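Local coordinates for protein HIT family hydrolase (PDB 6D6J) that binds a zinc ion and is probably a histidine triad hydrolase that works through a nucleotidylated histidine intermediate, at residues B[91-96]-B[106-111]; B[46-51]-B[73-78]; B[54-59]-B[99-104]. All coordinates share one frame; numbering follows the deposited sequence. Where two conformers were deposited one is given.

Contact 1: B[91-96]-B[106-111]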
ATOM      1  N   LEU B  91      -4.603  -1.198  -3.635  1.00  4.30           N
ATOM      2  CA  LEU B  91      -4.311  -0.876  -2.238  1.00  3.80           C
ATOM      3  C   LEU B  91      -3.466   0.393  -2.199  1.00  3.88           C
ATOM      4  O   LEU B  91      -2.483   0.501  -2.947  1.00  4.74           O
ATOM      5  CB  LEU B  91      -3.533  -2.025  -1.590  1.00  4.04           C
ATOM      6  CG  LEU B  91      -4.267  -3.370  -1.507  1.00  4.61           C
ATOM      7  CD1 LEU B  91      -3.336  -4.460  -1.032  1.00  5.64           C
ATOM      8  CD2 LEU B  91      -5.478  -3.278  -0.607  1.00  6.05           C
ATOM      9  N   VAL B  92      -3.842   1.353  -1.350  1.00  3.95           N
ATOM     10  CA  VAL B  92      -3.156   2.649  -1.319  1.00  3.90           C
ATOM     11  C   VAL B  92      -2.906   3.075   0.124  1.00  3.97           C
ATOM     12  O   VAL B  92      -3.846   3.127   0.928  1.00  4.37           O
ATOM     13  CB  VAL B  92      -3.986   3.747  -2.019  1.00  4.90           C
ATOM     14  CG1 VAL B  92      -3.219   5.066  -2.024  1.00  5.80           C
ATOM     15  CG2 VAL B  92      -4.358   3.329  -3.440  1.00  5.84           C
ATOM     16  N   PHE B  93      -1.663   3.469   0.433  1.00  4.20           N
ATOM     17  CA  PHE B  93      -1.375   4.276   1.623  1.00  4.45           C
ATOM     18  C   PHE B  93      -1.043   5.690   1.167  1.00  4.77           C
ATOM     19  O   PHE B  93      -0.163   5.878   0.320  1.00  5.89           O
ATOM     20  CB  PHE B  93      -0.150   3.791   2.421  1.00  5.03           C
ATOM     21  CG  PHE B  93      -0.346   2.532   3.236  1.00  5.44           C
ATOM     22  CD1 PHE B  93      -1.177   2.518   4.363  1.00  6.28           C
ATOM     23  CD2 PHE B  93       0.381   1.388   2.921  1.00  6.46           C
ATOM     24  CE1 PHE B  93      -1.289   1.363   5.132  1.00  7.24           C
ATOM     25  CE2 PHE B  93       0.260   0.234   3.684  1.00  7.37           C
ATOM     26  CZ  PHE B  93      -0.558   0.232   4.795  1.00  7.70           C
ATOM     27  N   ASN B  94      -1.706   6.681   1.748  1.00  4.84           N
ATOM     28  CA  ASN B  94      -1.360   8.081   1.539  1.00  5.07           C
ATOM     29  C   ASN B  94      -0.544   8.558   2.728  1.00  5.05           C
ATOM     30  O   ASN B  94      -0.845   8.201   3.869  1.00  5.83           O
ATOM     31  CB  ASN B  94      -2.628   8.923   1.460  1.00  5.86           C
ATOM     32  CG  ASN B  94      -3.420   8.659   0.197  1.00  6.54           C
ATOM     33  OD1 ASN B  94      -2.915   8.077  -0.764  1.00  6.52           O
ATOM     34  ND2 ASN B  94      -4.657   9.138   0.171  1.00  7.63           N
ATOM     35  N   VAL B  95       0.470   9.383   2.473  1.00  5.60           N
ATOM     36  CA  VAL B  95       1.325   9.879   3.549  1.00  5.47           C
ATOM     37  C   VAL B  95       1.434  11.394   3.447  1.00  5.70           C
ATOM     38  O   VAL B  95       2.022  11.923   2.489  1.00  6.23           O
ATOM     39  CB  VAL B  95       2.710   9.213   3.557  1.00  5.73           C
ATOM     40  CG1 VAL B  95       3.471   9.612   4.828  1.00  6.82           C
ATOM     41  CG2 VAL B  95       2.564   7.694   3.465  1.00  7.13           C
ATOM     42  N   ASN B  96       0.888  12.084   4.445  1.00  5.36           N
ATOM     43  CA  ASN B  96       0.934  13.539   4.563  1.00  5.91           C
ATOM     44  C   ASN B  96       0.127  14.241   3.474  1.00  6.20           C
ATOM     45  O   ASN B  96      -0.453  13.596   2.594  1.00  6.07           O
ATOM     46  CB  ASN B  96       2.370  14.057   4.749  1.00  6.75           C
ATOM     47  CG  ASN B  96       2.844  13.851   6.165  1.00  6.96           C
ATOM     48  OD1 ASN B  96       2.037  13.942   7.086  1.00  7.96           O
ATOM     49  ND2 ASN B  96       4.123  13.543   6.355  1.00  7.84           N
ATOM     50  N   ILE B 106      -3.114   6.079  10.554  1.00  5.31           N
ATOM     51  CA  ILE B 106      -2.804   5.331   9.340  0.59  5.49           C
ATOM     52  C   ILE B 106      -3.993   4.483   8.901  1.00  5.29           C
ATOM     53  O   ILE B 106      -4.751   3.931   9.715  1.00  5.74           O
ATOM     54  CB  ILE B 106      -1.498   4.519   9.434  0.59  6.50           C
ATOM     55  CG1 ILE B 106      -1.541   3.501  10.565  0.59  6.16           C
ATOM     56  CG2 ILE B 106      -0.312   5.430   9.604  0.59  8.23           C
ATOM     57  CD1 ILE B 106      -0.334   2.575  10.557  0.59  7.17           C
ATOM     58  N   HIS B 107      -4.150   4.381   7.584  1.00  5.30           N
ATOM     59  CA  HIS B 107      -5.246   3.625   6.999  1.00  5.34           C
ATOM     60  C   HIS B 107      -4.821   3.142   5.628  1.00  5.27           C
ATOM     61  O   HIS B 107      -4.263   3.896   4.831  1.00  6.38           O
ATOM     62  CB  HIS B 107      -6.541   4.449   6.908  1.00  5.68           C
ATOM     63  CG  HIS B 107      -6.365   5.818   6.320  1.00  6.69           C
ATOM     64  ND1 HIS B 107      -5.780   6.854   7.018  1.00  7.37           N
ATOM     65  CD2 HIS B 107      -6.772   6.343   5.140  1.00  8.40           C
ATOM     66  CE1 HIS B 107      -5.802   7.950   6.279  1.00  7.95           C
ATOM     67  NE2 HIS B 107      -6.390   7.666   5.130  1.00  9.11           N
ATOM     68  N   LEU B 108      -5.094   1.881   5.356  1.00  4.81           N
ATOM     69  CA  LEU B 108      -4.890   1.313   4.030  1.00  4.22           C
ATOM     70  C   LEU B 108      -6.216   1.362   3.275  1.00  4.10           C
ATOM     71  O   LEU B 108      -7.234   0.845   3.761  1.00  5.17           O
ATOM     72  CB  LEU B 108      -4.410  -0.131   4.160  1.00  4.54           C
ATOM     73  CG  LEU B 108      -4.112  -0.886   2.863  1.00  4.82           C
ATOM     74  CD1 LEU B 108      -3.107  -0.109   2.027  1.00  5.86           C
ATOM     75  CD2 LEU B 108      -3.532  -2.249   3.216  1.00  6.40           C
ATOM     76  N   HIS B 109      -6.206   1.977   2.089  1.00  4.01           N
ATOM     77  CA  HIS B 109      -7.388   1.993   1.235  1.00  4.01           C
ATOM     78  C   HIS B 109      -7.429   0.733   0.390  1.00  3.87           C
ATOM     79  O   HIS B 109      -6.417   0.340  -0.202  1.00  4.97           O
ATOM     80  CB  HIS B 109      -7.329   3.155   0.246  1.00  4.88           C
ATOM     81  CG  HIS B 109      -7.341   4.505   0.867  1.00  4.95           C
ATOM     82  ND1 HIS B 109      -8.506   5.213   1.086  1.00  5.73           N
ATOM     83  CD2 HIS B 109      -6.324   5.303   1.265  1.00  6.31           C
ATOM     84  CE1 HIS B 109      -8.203   6.376   1.636  1.00  6.19           C
ATOM     85  NE2 HIS B 109      -6.885   6.463   1.731  1.00  6.26           N
ATOM     86  N   LEU B 110      -8.610   0.121   0.307  1.00  4.22           N
ATOM     87  CA  LEU B 110      -8.865  -1.022  -0.563  1.00  4.26           C
ATOM     88  C   LEU B 110      -9.977  -0.607  -1.517  1.00  4.64           C
ATOM     89  O   LEU B 110     -11.111  -0.364  -1.081  1.00  4.76           O
ATOM     90  CB  LEU B 110      -9.268  -2.233   0.278  1.00  4.86           C
ATOM     91  CG  LEU B 110      -9.952  -3.415  -0.419  1.00  5.23           C
ATOM     92  CD1 LEU B 110      -9.164  -3.955  -1.592  1.00  6.36           C
ATOM     93  CD2 LEU B 110     -10.218  -4.507   0.603  1.00  6.42           C
ATOM     94  N   LEU B 111      -9.654  -0.495  -2.803  1.00  4.50           N
ATOM     95  CA  LEU B 111     -10.588   0.009  -3.813  1.00  4.36           C
ATOM     96  C   LEU B 111     -10.808  -1.051  -4.880  1.00  4.24           C
ATOM     97  O   LEU B 111      -9.840  -1.585  -5.436  1.00  4.61           O
ATOM     98  CB  LEU B 111     -10.017   1.253  -4.506  1.00  5.58           C
ATOM     99  CG  LEU B 111      -9.663   2.429  -3.597  1.00  7.02           C
ATOM    100  CD1 LEU B 111      -8.158   2.537  -3.398  1.00  8.23           C
ATOM    101  CD2 LEU B 111     -10.236   3.738  -4.154  1.00  9.54           C
TER
HETATM  102  O   HOH W   1      -3.758   6.326   3.726  1.00  7.33           O
HETATM  103  O   HOH W   2      -2.112   6.089   6.139  1.00  9.37           O
HETATM  104  O   HOH W   3      -5.975   9.047   2.808  1.00 13.16           O
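Asn94 on one strand and His107 and His109 of the facing segment close around a single water, water 3, which three nitrogens grip. Asn94 ND2 donates to it over 2.9 Å. On the other side of the contact His107 NE2 lies 2.7 Å from the same water, and His109 NE2, with the water in the plane of its ring, 2.9 Å. The far ends of these groups are held too: Asn94 OD1 takes a bond from Arg90 of the second subunit, His107 ND1 pairs with the carbonyl of His105, and His109 ND1 with His45. Beyond the paired residues, water 1 bridges Asn94 and His107, which precedes the strand; it accepts from Asn94 N and lies 2.7 Å from His107 O.

Where the strands are paired, an antiparallel hydrogen-bonded pair joins Val92 and His109. His109 N gives a nearly straight bond of 2.9 Å to Val92 O (170°), and Val92 N returns one of 3.0 Å to His109 O. The branched Val92 suits this extended backbone, and its CG2 packs on CD1 of Leu111.

On the face turned to helix 62-81 the contact is apolar. Leu108 CG stands anti to its backbone N (chi1 -179°), and its CD1 sits over the centre of the Phe93 ring, a CH-pi contact of 3.6 Å to the centroid and 6° off the normal. Leu91 and Leu110 run side by side, CD2 to CD1 at 3.9 Å. The helix covers Leu91, Phe93 and Leu108, so large apolar residues fit here. Residues 106-109 fall in the predicted histidine triad motif, which starts at His105 and in which His107 is the predicted nucleotidylated histidine, and a strand of the second subunit pairs with residues 91-95 to carry the sheet across the dimer interface.

Contact 2: B[46-51]-B[73-78]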
ATOM      1  N   LEU B  46     -12.920   0.304   1.009  1.00  4.66           N
ATOM      2  CA  LEU B  46     -12.780  -0.058   2.411  1.00  4.55           C
ATOM      3  C   LEU B  46     -11.495   0.543   2.965  1.00  4.44           C
ATOM      4  O   LEU B  46     -10.543   0.822   2.228  1.00  5.62           O
ATOM      5  CB  LEU B  46     -12.800  -1.586   2.576  1.00  6.37           C
ATOM      6  CG  LEU B  46     -14.063  -2.239   1.976  1.00  7.03           C
ATOM      7  CD1 LEU B  46     -13.956  -3.748   1.928  1.00  8.80           C
ATOM      8  CD2 LEU B  46     -15.334  -1.820   2.715  1.00  9.45           C
ATOM      9  N   LEU B  47     -11.477   0.722   4.281  1.00  5.19           N
ATOM     10  CA  LEU B  47     -10.325   1.234   5.014  1.00  5.23           C
ATOM     11  C   LEU B  47      -9.928   0.203   6.057  1.00  4.52           C
ATOM     12  O   LEU B  47     -10.790  -0.312   6.778  1.00  5.58           O
ATOM     13  CB  LEU B  47     -10.697   2.536   5.736  1.00  6.19           C
ATOM     14  CG  LEU B  47     -11.167   3.650   4.800  1.00  6.98           C
ATOM     15  CD1 LEU B  47     -11.709   4.841   5.570  1.00  8.59           C
ATOM     16  CD2 LEU B  47     -10.047   4.074   3.874  1.00  8.41           C
ATOM     17  N   ILE B  48      -8.636  -0.114   6.136  1.00  4.42           N
ATOM     18  CA  ILE B  48      -8.114  -1.052   7.129  1.00  4.74           C
ATOM     19  C   ILE B  48      -7.162  -0.262   8.014  1.00  4.60           C
ATOM     20  O   ILE B  48      -6.208   0.357   7.516  1.00  4.74           O
ATOM     21  CB  ILE B  48      -7.419  -2.276   6.491  1.00  4.92           C
ATOM     22  CG1 ILE B  48      -8.321  -3.011   5.465  1.00  5.75           C
ATOM     23  CG2 ILE B  48      -7.010  -3.264   7.589  1.00  5.81           C
ATOM     24  CD1 ILE B  48      -8.354  -2.444   4.061  1.00  6.53           C
ATOM     25  N   ILE B  49      -7.440  -0.249   9.315  1.00  5.02           N
ATOM     26  CA  ILE B  49      -6.689   0.593  10.254  1.00  4.58           C
ATOM     27  C   ILE B  49      -6.160  -0.226  11.422  1.00  4.86           C
ATOM     28  O   ILE B  49      -6.780  -1.228  11.825  1.00  5.63           O
ATOM     29  CB  ILE B  49      -7.517   1.784  10.787  1.00  5.59           C
ATOM     30  CG1 ILE B  49      -8.634   1.343  11.764  1.00  6.72           C
ATOM     31  CG2 ILE B  49      -8.061   2.608   9.642  1.00  7.35           C
ATOM     32  CD1 ILE B  49      -9.223   2.499  12.543  1.00  8.22           C
ATOM     33  N   PRO B  50      -5.053   0.190  12.028  1.00  5.22           N
ATOM     34  CA  PRO B  50      -4.736  -0.312  13.371  1.00  5.52           C
ATOM     35  C   PRO B  50      -5.677   0.312  14.393  1.00  5.41           C
ATOM     36  O   PRO B  50      -6.108   1.460  14.246  1.00  6.38           O
ATOM     37  CB  PRO B  50      -3.302   0.185  13.589  1.00  6.65           C
ATOM     38  CG  PRO B  50      -3.237   1.491  12.838  1.00  7.31           C
ATOM     39  CD  PRO B  50      -4.183   1.320  11.642  1.00  6.15           C
ATOM     40  N   LYS B  51      -5.981  -0.439  15.456  1.00  5.66           N
ATOM     41  CA  LYS B  51      -6.672   0.177  16.587  1.00  7.23           C
ATOM     42  C   LYS B  51      -5.741   1.127  17.347  1.00  7.47           C
ATOM     43  O   LYS B  51      -6.182   2.157  17.860  1.00  9.88           O
ATOM     44  CB  LYS B  51      -7.266  -0.918  17.475  1.00  9.21           C
ATOM     45  CG  LYS B  51      -8.421  -1.664  16.820  1.00 10.89           C
ATOM     46  CD  LYS B  51      -8.931  -2.790  17.730  1.00 12.71           C
ATOM     47  CE  LYS B  51     -10.236  -3.340  17.239  1.00 13.97           C
ATOM     48  NZ  LYS B  51     -10.736  -4.396  18.162  1.00 14.56           N
ATOM     49  N   ILE B  73      -1.932  -7.744   4.989  1.00  5.87           N
ATOM     50  CA  ILE B  73      -2.433  -9.107   4.869  1.00  6.64           C
ATOM     51  C   ILE B  73      -3.941  -9.144   5.086  1.00  6.09           C
ATOM     52  O   ILE B  73      -4.669  -9.811   4.344  1.00  6.48           O
ATOM     53  CB  ILE B  73      -1.675 -10.035   5.831  1.00  6.67           C
ATOM     54  CG1 ILE B  73      -0.207 -10.163   5.401  1.00  7.22           C
ATOM     55  CG2 ILE B  73      -2.332 -11.422   5.881  1.00  8.33           C
ATOM     56  CD1 ILE B  73       0.707 -10.692   6.496  1.00  7.70           C
ATOM     57  N   ARG B  74      -4.441  -8.420   6.091  1.00  5.99           N
ATOM     58  CA  ARG B  74      -5.882  -8.393   6.300  1.00  5.98           C
ATOM     59  C   ARG B  74      -6.596  -7.787   5.098  1.00  5.33           C
ATOM     60  O   ARG B  74      -7.661  -8.278   4.696  1.00  6.13           O
ATOM     61  CB  ARG B  74      -6.234  -7.660   7.590  1.00  6.45           C
ATOM     62  CG  ARG B  74      -7.757  -7.538   7.836  1.00  6.80           C
ATOM     63  CD  ARG B  74      -8.475  -8.893   7.727  1.00  7.66           C
ATOM     64  NE  ARG B  74      -7.861  -9.907   8.584  1.00  7.44           N
ATOM     65  CZ  ARG B  74      -8.228 -11.184   8.630  1.00  7.59           C
ATOM     66  NH1 ARG B  74      -9.184 -11.633   7.819  1.00  8.00           N
ATOM     67  NH2 ARG B  74      -7.603 -12.019   9.454  1.00  8.89           N
ATOM     68  N   ALA B  75      -6.020  -6.742   4.487  1.00  5.48           N
ATOM     69  CA  ALA B  75      -6.660  -6.171   3.302  1.00  6.11           C
ATOM     70  C   ALA B  75      -6.812  -7.191   2.176  1.00  5.52           C
ATOM     71  O   ALA B  75      -7.853  -7.224   1.508  1.00  6.20           O
ATOM     72  CB  ALA B  75      -5.896  -4.955   2.805  1.00  6.50           C
ATOM     73  N   LYS B  76      -5.803  -8.048   1.957  1.00  5.84           N
ATOM     74  CA  LYS B  76      -5.923  -9.043   0.890  1.00  6.19           C
ATOM     75  C   LYS B  76      -6.935 -10.127   1.234  1.00  6.13           C
ATOM     76  O   LYS B  76      -7.611 -10.650   0.340  1.00  7.22           O
ATOM     77  CB  LYS B  76      -4.563  -9.597   0.422  1.00  8.18           C
ATOM     78  CG  LYS B  76      -3.748 -10.502   1.331  1.00  9.27           C
ATOM     79  CD  LYS B  76      -4.205 -11.999   1.354  1.00  8.33           C
ATOM     80  CE  LYS B  76      -4.279 -12.728   0.007  1.00  7.24           C
ATOM     81  NZ  LYS B  76      -4.222 -14.222   0.221  1.00  6.12           N
ATOM     82  N   LYS B  77      -7.070 -10.474   2.519  1.00  5.61           N
ATOM     83  CA  LYS B  77      -8.105 -11.436   2.903  1.00  5.99           C
ATOM     84  C   LYS B  77      -9.482 -10.813   2.731  1.00  5.96           C
ATOM     85  O   LYS B  77     -10.407 -11.453   2.214  1.00  7.32           O
ATOM     86  CB  LYS B  77      -7.880 -11.889   4.348  1.00  6.36           C
ATOM     87  CG  LYS B  77      -6.602 -12.688   4.549  1.00  6.52           C
ATOM     88  CD  LYS B  77      -6.403 -13.099   6.008  1.00  6.92           C
ATOM     89  CE  LYS B  77      -5.191 -13.999   6.149  1.00  7.63           C
ATOM     90  NZ  LYS B  77      -4.983 -14.389   7.561  1.00  9.79           N
ATOM     91  N   LEU B  78      -9.616  -9.550   3.135  1.00  6.07           N
ATOM     92  CA  LEU B  78     -10.878  -8.841   3.034  1.00  7.02           C
ATOM     93  C   LEU B  78     -11.297  -8.654   1.583  1.00  7.08           C
ATOM     94  O   LEU B  78     -12.485  -8.744   1.257  1.00  7.82           O
ATOM     95  CB  LEU B  78     -10.702  -7.499   3.734  1.00  8.04           C
ATOM     96  CG  LEU B  78     -11.917  -6.594   3.793  1.00  8.84           C
ATOM     97  CD1 LEU B  78     -13.074  -7.265   4.569  1.00  9.20           C
ATOM     98  CD2 LEU B  78     -11.521  -5.296   4.453  1.00  9.84           C
TER
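Ile48 points its CB from the strand toward the helix, where Arg74, Ala75 and Leu78 receive its two branches. From CB, the short branch ends at CG2, which comes to 4.3 Å from CG of Arg74; only the aliphatic root of that arginine is used, since its guanidinium leads away and has CD of Lys77 over one face. The longer branch starts at CG1, set anti to the carbonyl carbon (chi1 -54°), and lies 4.1 Å from CD2 of Leu78. At the tip, CD1 rests on CB of Ala75 at 3.7 Å. The alanine suits the spot because a small side chain lets the isoleucine reach close to the helix backbone.

This is the helix-on-sheet layer of the HIT fold: helix 62-81 lies against one face of the antiparallel sheet, and the axis of residues 73-78 passes 9.1 Å from that of 46-50, their directions 149° apart.

Two residues before Ile48, Leu46 faces the helix as well. Its side chain crosses that of Leu78 at a slant, and Leu46 CD1 meets Leu78 CD2 at 3.8 Å, so one leucine methyl serves both strand side chains. Ile71, one turn before Ala75, also packs on Ile48.

Contact 3: B[54-59]-B[99-104]; sequences IATIND and GGQEVY
Gln101 and Ala55 hold the tight part of this contact. Gln101 NE2 donates to Ala55 O over 3.0 Å, in the plane of that carbonyl though bent at hydrogen (143°), and also to Val103 O in its own loop at 2.9 Å. With CG anti to the backbone N (chi1 -177°) and the chain extended beyond it, the long amide reaches across between the loops. Its OE1 is equally occupied: it is bonded to Asn96 N and to water 4, which in turn accepts from Ile57 N. A glutamine, with donor and acceptor at one tip, fits such a position well. Thr56 CG2 packs at 3.5 Å from Gln101 OE1 and touches the edge of the Tyr104 ring, 3.7 Å from CD2. Thr56 OG1 is turned to its own loop, donating to Asp59 OD1 at 2.8 Å.

Toward solvent the fit is slacker. Both residues there are partly exposed, and Ala55 CB stays 4.5 Å from Tyr104 CB. A CA-H...O contact from Ala55 CA to Tyr104 O (3.3 Å) also joins them.

His53 and His105, two of the four zinc ligands, directly adjoin these segments in sequence. One loop leads from strand 44-50 to helix 62-81, the other from strand 89-95 to strand 108-112, and Ile57 packs on Phe93 and Val95 of strand 89-95 and on Leu68 of the helix.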
ATOM      1  N   ILE B  54      -1.484   5.604  15.231  1.00  6.14           N
ATOM      2  CA  ILE B  54      -0.204   5.925  14.611  1.00  6.17           C
ATOM      3  C   ILE B  54      -0.541   6.939  13.530  1.00  5.95           C
ATOM      4  O   ILE B  54      -1.413   6.676  12.699  1.00  6.81           O
ATOM      5  CB  ILE B  54       0.463   4.678  13.995  1.00  7.05           C
ATOM      6  CG1 ILE B  54       0.659   3.560  15.036  1.00  7.85           C
ATOM      7  CG2 ILE B  54       1.778   5.077  13.350  1.00  7.68           C
ATOM      8  CD1 ILE B  54       1.115   2.232  14.420  1.00  9.49           C
ATOM      9  N   ALA B  55       0.127   8.097  13.539  1.00  6.47           N
ATOM     10  CA  ALA B  55      -0.347   9.212  12.721  1.00  6.98           C
ATOM     11  C   ALA B  55      -0.119   8.989  11.230  1.00  6.31           C
ATOM     12  O   ALA B  55      -1.025   9.214  10.420  1.00  6.89           O
ATOM     13  CB  ALA B  55       0.308  10.527  13.146  1.00  7.55           C
ATOM     14  N   THR B  56       1.108   8.623  10.842  1.00  6.16           N
ATOM     15  CA  THR B  56       1.467   8.447   9.435  1.00  6.31           C
ATOM     16  C   THR B  56       2.389   7.244   9.287  1.00  5.99           C
ATOM     17  O   THR B  56       2.958   6.744  10.262  1.00  6.45           O
ATOM     18  CB  THR B  56       2.202   9.663   8.835  1.00  6.89           C
ATOM     19  OG1 THR B  56       3.557   9.674   9.296  1.00  7.57           O
ATOM     20  CG2 THR B  56       1.512  10.985   9.167  1.00  8.07           C
ATOM     21  N   ILE B  57       2.584   6.811   8.036  1.00  5.52           N
ATOM     22  CA  ILE B  57       3.541   5.739   7.769  1.00  5.83           C
ATOM     23  C   ILE B  57       4.926   6.108   8.278  1.00  5.67           C
ATOM     24  O   ILE B  57       5.697   5.227   8.672  1.00  6.29           O
ATOM     25  CB  ILE B  57       3.561   5.424   6.255  1.00  6.08           C
ATOM     26  CG1 ILE B  57       2.206   4.853   5.792  1.00  6.95           C
ATOM     27  CG2 ILE B  57       4.724   4.496   5.882  1.00  7.14           C
ATOM     28  CD1 ILE B  57       1.848   3.482   6.369  1.00  8.85           C
ATOM     29  N   ASN B  58       5.278   7.402   8.270  1.00  6.06           N
ATOM     30  CA  ASN B  58       6.603   7.799   8.746  1.00  6.44           C
ATOM     31  C   ASN B  58       6.809   7.481  10.218  1.00  6.64           C
ATOM     32  O   ASN B  58       7.956   7.427  10.672  1.00  7.94           O
ATOM     33  CB  ASN B  58       6.834   9.299   8.554  1.00  6.83           C
ATOM     34  CG  ASN B  58       6.791   9.717   7.110  1.00  6.47           C
ATOM     35  OD1 ASN B  58       7.174   8.965   6.218  1.00  7.05           O
ATOM     36  ND2 ASN B  58       6.306  10.920   6.864  1.00  7.43           N
ATOM     37  N   ASP B  59       5.728   7.284  10.966  1.00  6.30           N
ATOM     38  CA  ASP B  59       5.784   7.019  12.394  1.00  7.91           C
ATOM     39  C   ASP B  59       5.770   5.536  12.714  1.00  8.66           C
ATOM     40  O   ASP B  59       5.746   5.181  13.895  1.00 11.00           O
ATOM     41  CB  ASP B  59       4.640   7.750  13.086  1.00  9.23           C
ATOM     42  CG  ASP B  59       4.628   9.213  12.723  1.00 11.20           C
ATOM     43  OD1 ASP B  59       3.644   9.693  12.096  1.00 12.57           O
ATOM     44  OD2 ASP B  59       5.661   9.865  12.971  1.00 12.42           O
ATOM     45  N   GLY B  99       0.689  13.551  -0.172  1.00  5.82           N
ATOM     46  CA  GLY B  99       0.253  12.219  -0.545  1.00  6.18           C
ATOM     47  C   GLY B  99      -1.241  12.032  -0.531  1.00  6.33           C
ATOM     48  O   GLY B  99      -1.711  10.950  -0.893  1.00  6.88           O
ATOM     49  N   GLY B 100      -2.006  13.041  -0.108  1.00  6.10           N
ATOM     50  CA  GLY B 100      -3.449  12.958  -0.040  1.00  6.82           C
ATOM     51  C   GLY B 100      -4.012  12.579   1.316  1.00  6.24           C
ATOM     52  O   GLY B 100      -5.229  12.392   1.433  1.00  7.90           O
ATOM     53  N   GLN B 101      -3.173  12.440   2.339  1.00  6.54           N
ATOM     54  CA  GLN B 101      -3.672  12.050   3.650  1.00  7.56           C
ATOM     55  C   GLN B 101      -4.409  13.214   4.295  1.00  9.91           C
ATOM     56  O   GLN B 101      -3.890  14.328   4.344  1.00 11.46           O
ATOM     57  CB  GLN B 101      -2.504  11.621   4.545  1.00  6.69           C
ATOM     58  CG  GLN B 101      -2.975  11.137   5.911  1.00  6.91           C
ATOM     59  CD  GLN B 101      -1.890  10.494   6.750  1.00  5.96           C
ATOM     60  OE1 GLN B 101      -0.698  10.551   6.423  1.00  6.25           O
ATOM     61  NE2 GLN B 101      -2.303   9.857   7.836  1.00  6.78           N
ATOM     62  N   GLU B 102      -5.609  12.955   4.798  1.00 11.75           N
ATOM     63  CA  GLU B 102      -6.372  13.974   5.521  1.00 14.32           C
ATOM     64  C   GLU B 102      -6.613  13.621   6.977  1.00 12.43           C
ATOM     65  O   GLU B 102      -6.645  14.516   7.836  1.00 13.62           O
ATOM     66  CB  GLU B 102      -7.725  14.207   4.835  1.00 17.96           C
ATOM     67  N   VAL B 103      -6.802  12.338   7.281  1.00 10.50           N
ATOM     68  CA  VAL B 103      -7.001  11.862   8.641  1.00  9.00           C
ATOM     69  C   VAL B 103      -5.672  11.294   9.107  1.00  7.23           C
ATOM     70  O   VAL B 103      -5.110  10.390   8.467  1.00  6.96           O
ATOM     71  CB  VAL B 103      -8.113  10.802   8.715  1.00  9.32           C
ATOM     72  CG1 VAL B 103      -8.235  10.259  10.133  1.00  9.50           C
ATOM     73  CG2 VAL B 103      -9.440  11.393   8.277  1.00 10.82           C
ATOM     74  N   TYR B 104      -5.175  11.817  10.229  1.00  7.49           N
ATOM     75  CA  TYR B 104      -3.836  11.489  10.725  1.00  6.77           C
ATOM     76  C   TYR B 104      -3.862  10.289  11.684  1.00  6.16           C
ATOM     77  O   TYR B 104      -3.444  10.333  12.838  1.00  6.97           O
ATOM     78  CB  TYR B 104      -3.121  12.741  11.253  1.00  7.40           C
ATOM     79  CG  TYR B 104      -2.655  13.537  10.062  1.00  8.13           C
ATOM     80  CD1 TYR B 104      -3.493  14.438   9.418  1.00  9.53           C
ATOM     81  CD2 TYR B 104      -1.422  13.273   9.484  1.00  8.42           C
ATOM     82  CE1 TYR B 104      -3.081  15.094   8.258  1.00 10.58           C
ATOM     83  CE2 TYR B 104      -1.002  13.915   8.358  1.00  9.59           C
ATOM     84  CZ  TYR B 104      -1.821  14.827   7.744  1.00 10.67           C
ATOM     85  OH  TYR B 104      -1.371  15.448   6.603  1.00 13.62           O
TER
HETATM   86  O   HOH W   4       0.261   7.901   6.405  1.00  6.28           O

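Overall arrangement
From the N terminus, the first segment met is 46-51, on strand 44-50, and contact 2 closes the loop from it to helix 62-81, laying the helix on the sheet. Residues 54-59 lie inside that loop but find their partner only at 99-104, so contact 3 crosses contact 2. After the helix the chain enters strand 89-95, and contact 1 closes the connection to 106-111; because 99-104 falls within it, contact 3 crosses contact 1 also. Contacts 1 and 2 follow in series, yet join through the sheet, where backbone hydrogen bonds pair Leu108 with Ile48 and Leu110 with Leu46. Contact 3 meets contact 1 through Ile106 N to Ile54 O, drawing together the loops next to zinc ligands His53 and His105.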